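Local coordinates for putative histidinol-phosphate aminotransferase (Erwinia carotovora atroseptica, PDB 3LY1) that probably acts as a pyridoxal-phosphate-dependent aminotransferase, using its bound cofactor to carry amino groups between amino-acid and keto-acid substrates, at the pyridoxal-5'-phosphate site. Coordinates in Å, arbitrary orientation; residue numbers count along the deposited sequence, not the author numbering. Chains: chain A/B, Putative histidinol-phosphate aminotransferase.

The pyridoxal-5'-phosphate site. Residues chain A 76-78, 81, 102, 148, 152, 179, 181-182, 210, 212-213, 221; chain B 48. With PLP (pyridoxal-5'-phosphate), chain C.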
loop_
_atom_site.group_PDB
_atom_site.type_symbol
_atom_site.label_atom_id
_atom_site.label_comp_id
_atom_site.label_asym_id
_atom_site.label_seq_id
_atom_site.Cartn_x
_atom_site.Cartn_y
_atom_site.Cartn_z
ATOM N N GLY A 76 3.644 0.348 5.171
ATOM C CA GLY A 76 3.526 0.598 6.604
ATOM C C GLY A 76 3.060 -0.632 7.355
ATOM O O GLY A 76 2.563 -1.571 6.753
ATOM N N SER A 77 3.177 -0.621 8.681
ATOM C CA SER A 77 2.672 -1.719 9.456
ATOM C C SER A 77 1.133 -1.685 9.543
ATOM O O SER A 77 0.515 -2.690 9.961
ATOM C CB SER A 77 3.362 -1.748 10.835
ATOM O OG SER A 77 3.030 -0.609 11.615
ATOM N N SER A 78 0.497 -0.570 9.143
ATOM C CA SER A 78 -0.984 -0.499 9.084
ATOM C C SER A 78 -1.520 -1.660 8.233
ATOM O O SER A 78 -2.469 -2.356 8.624
ATOM C CB SER A 78 -1.479 0.847 8.505
ATOM O OG SER A 78 -1.014 1.998 9.228
ATOM N N ILE A 81 -1.083 -5.129 10.007
ATOM C CA ILE A 81 -2.106 -5.432 10.989
ATOM C C ILE A 81 -3.337 -5.963 10.275
ATOM O O ILE A 81 -3.886 -6.993 10.672
ATOM C CB ILE A 81 -2.503 -4.200 11.839
ATOM C CG1 ILE A 81 -1.288 -3.655 12.592
ATOM C CG2 ILE A 81 -3.678 -4.587 12.779
ATOM C CD1 ILE A 81 -1.418 -2.171 13.117
ATOM N N TYR A 102 -3.771 0.354 20.613
ATOM C CA TYR A 102 -3.900 0.851 19.238
ATOM C C TYR A 102 -5.116 0.199 18.560
ATOM O O TYR A 102 -5.219 -1.039 18.527
ATOM C CB TYR A 102 -2.613 0.581 18.461
ATOM C CG TYR A 102 -2.566 1.266 17.117
ATOM C CD1 TYR A 102 -2.606 2.670 17.019
ATOM C CD2 TYR A 102 -2.489 0.528 15.947
ATOM C CE1 TYR A 102 -2.575 3.297 15.794
ATOM C CE2 TYR A 102 -2.470 1.143 14.719
ATOM C CZ TYR A 102 -2.494 2.527 14.639
ATOM O OH TYR A 102 -2.430 3.139 13.405
ATOM N N VAL A 148 0.664 -4.625 21.709
ATOM C CA VAL A 148 1.492 -3.494 21.301
ATOM C C VAL A 148 2.475 -3.200 22.407
ATOM O O VAL A 148 2.075 -3.019 23.588
ATOM C CB VAL A 148 0.599 -2.264 20.951
ATOM C CG1 VAL A 148 1.499 -1.120 20.395
ATOM C CG2 VAL A 148 -0.507 -2.685 19.948
ATOM N N ASN A 152 0.644 2.023 22.598
ATOM C CA ASN A 152 0.155 3.326 22.164
ATOM C C ASN A 152 -1.285 3.277 22.564
ATOM O O ASN A 152 -2.016 2.391 22.092
ATOM C CB ASN A 152 0.348 3.474 20.636
ATOM C CG ASN A 152 -0.224 4.787 20.063
ATOM O OD1 ASN A 152 -0.672 5.658 20.802
ATOM N ND2 ASN A 152 -0.186 4.930 18.727
ATOM N N ASP A 179 3.309 -5.978 18.143
ATOM C CA ASP A 179 3.498 -4.748 17.372
ATOM C C ASP A 179 4.569 -3.926 18.054
ATOM O O ASP A 179 4.327 -3.312 19.091
ATOM C CB ASP A 179 2.135 -4.011 17.238
ATOM C CG ASP A 179 2.194 -2.757 16.370
ATOM O OD1 ASP A 179 3.335 -2.224 16.114
ATOM O OD2 ASP A 179 1.065 -2.280 15.961
ATOM N N ALA A 181 6.257 -1.278 16.798
ATOM C CA ALA A 181 6.428 0.004 16.097
ATOM C C ALA A 181 7.438 0.896 16.796
ATOM O O ALA A 181 8.315 1.450 16.142
ATOM C CB ALA A 181 5.066 0.727 15.969
ATOM N N TYR A 182 7.337 1.032 18.125
ATOM C CA TYR A 182 8.162 2.013 18.855
ATOM C C TYR A 182 9.379 1.440 19.587
ATOM O O TYR A 182 9.960 2.112 20.451
ATOM C CB TYR A 182 7.292 2.808 19.846
ATOM C CG TYR A 182 6.104 3.498 19.190
ATOM C CD1 TYR A 182 6.232 4.708 18.531
ATOM C CD2 TYR A 182 4.854 2.919 19.230
ATOM C CE1 TYR A 182 5.123 5.298 17.894
ATOM C CE2 TYR A 182 3.751 3.519 18.624
ATOM C CZ TYR A 182 3.895 4.704 17.954
ATOM O OH TYR A 182 2.793 5.277 17.324
ATOM N N THR A 210 7.894 -1.228 11.562
ATOM C CA THR A 210 7.657 -0.123 10.631
ATOM C C THR A 210 8.903 0.753 10.557
ATOM O O THR A 210 9.660 0.783 11.499
ATOM C CB THR A 210 6.452 0.727 11.051
ATOM O OG1 THR A 210 6.192 1.727 10.046
ATOM C CG2 THR A 210 6.679 1.369 12.411
ATOM N N SER A 212 8.333 3.974 10.114
ATOM C CA SER A 212 7.615 5.226 10.301
ATOM C C SER A 212 8.076 6.006 11.558
ATOM O O SER A 212 7.745 7.166 11.674
ATOM C CB SER A 212 6.113 4.981 10.397
ATOM O OG SER A 212 5.545 4.601 9.171
ATOM N N LYS A 213 8.811 5.380 12.476
ATOM C CA LYS A 213 9.066 5.985 13.805
ATOM C C LYS A 213 10.549 6.295 14.022
ATOM O O LYS A 213 10.986 7.362 13.619
ATOM C CB LYS A 213 8.443 5.147 14.917
ATOM C CG LYS A 213 6.951 4.748 14.666
ATOM C CD LYS A 213 5.977 5.914 14.594
ATOM C CE LYS A 213 4.562 5.489 14.229
ATOM N NZ LYS A 213 3.612 6.649 14.175
ATOM N N ARG A 221 5.711 5.049 3.813
ATOM C CA ARG A 221 4.915 3.828 3.801
ATOM C C ARG A 221 5.744 2.540 3.584
ATOM O O ARG A 221 5.590 1.839 2.578
ATOM C CB ARG A 221 3.735 3.937 2.803
ATOM C CG ARG A 221 3.065 5.323 2.770
ATOM C CD ARG A 221 2.552 5.779 4.138
ATOM N NE ARG A 221 1.663 4.781 4.776
ATOM C CZ ARG A 221 1.825 4.287 6.001
ATOM N NH1 ARG A 221 2.813 4.717 6.766
ATOM N NH2 ARG A 221 0.971 3.382 6.481
ATOM N N TYR B 48 2.939 11.847 7.962
ATOM C CA TYR B 48 1.920 11.299 7.084
ATOM C C TYR B 48 1.306 12.426 6.201
ATOM O O TYR B 48 1.048 13.521 6.674
ATOM C CB TYR B 48 0.824 10.661 7.935
ATOM C CG TYR B 48 1.289 9.534 8.807
ATOM C CD1 TYR B 48 1.489 8.276 8.275
ATOM C CD2 TYR B 48 1.499 9.708 10.178
ATOM C CE1 TYR B 48 1.871 7.235 9.058
ATOM C CE2 TYR B 48 1.907 8.650 10.978
ATOM C CZ TYR B 48 2.114 7.410 10.403
ATOM O OH TYR B 48 2.534 6.313 11.156
HETATM N N1 PLP C . 1.316 0.256 15.215
HETATM C C2 PLP C . 1.274 1.245 16.176
HETATM C C2A PLP C . 1.339 0.843 17.629
HETATM C C3 PLP C . 1.138 2.570 15.764
HETATM O O3 PLP C . 1.077 3.542 16.710
HETATM C C4 PLP C . 1.049 2.875 14.387
HETATM C C4A PLP C . 1.035 4.307 13.918
HETATM O O4A PLP C . 0.221 5.033 14.465
HETATM C C5 PLP C . 1.083 1.855 13.430
HETATM C C6 PLP C . 1.204 0.541 13.884
HETATM C C5A PLP C . 0.977 2.124 11.944
HETATM O O4P PLP C . 2.043 2.925 11.402
HETATM P P PLP C . 2.538 2.732 9.897
HETATM O O1P PLP C . 1.432 2.291 8.990
HETATM O O2P PLP C . 3.630 1.707 10.052
HETATM O O3P PLP C . 3.077 4.116 9.574
HETATM O O HOH W 1 -0.794 6.933 16.642
#
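The cofactor site of a fold-type I aminotransferase holds PLP in a pocket of chain A completed by B:Tyr48 of the other subunit, with the phosphate at the N-terminus of helix 76-88. The ring of A:Tyr102, with CG anti to the backbone N (chi1 -170°), lies flat over one face of the PLP pyridine ring, centroids 3.9 Å and planes 6° apart; A:Ala181 CB packs 3.8 Å from C2 on the opposite face. PLP N1 donates a hydrogen bond to the syn lone pair of A:Asp179 OD2 (2.7 Å), while A:Ala181 N holds OD1 by its anti lone pair. This carboxylate would probably keep N1 protonated and strengthen the ring as an electron sink. The phenolic O3 is gripped by A:Tyr182 OH at 2.5 Å and by A:Asn152 ND2, with O3 close to the donor amide plane. Each terminal phosphate oxygen has several donors. O2P accepts from A:Ser77 N and OG and A:Thr210 OG1; O1P from A:Ser78 N and OG. A:Arg221, bent at chi2 and chi3, meets the phosphate end-on in its guanidinium plane, NH2 to O1P at 2.8 Å (176° at H) and NH1 to O3P at 2.9 Å. O3P also binds A:Ser212 OG and B:Tyr48 OH. The catalytic A:Lys213 is not joined to the cofactor: NZ stands 3.5 Å from the aldehyde carbon C4A and donates to B:Tyr48 OH. The site thus anchors PLP beside the lysine that forms the internal aldimine in this family.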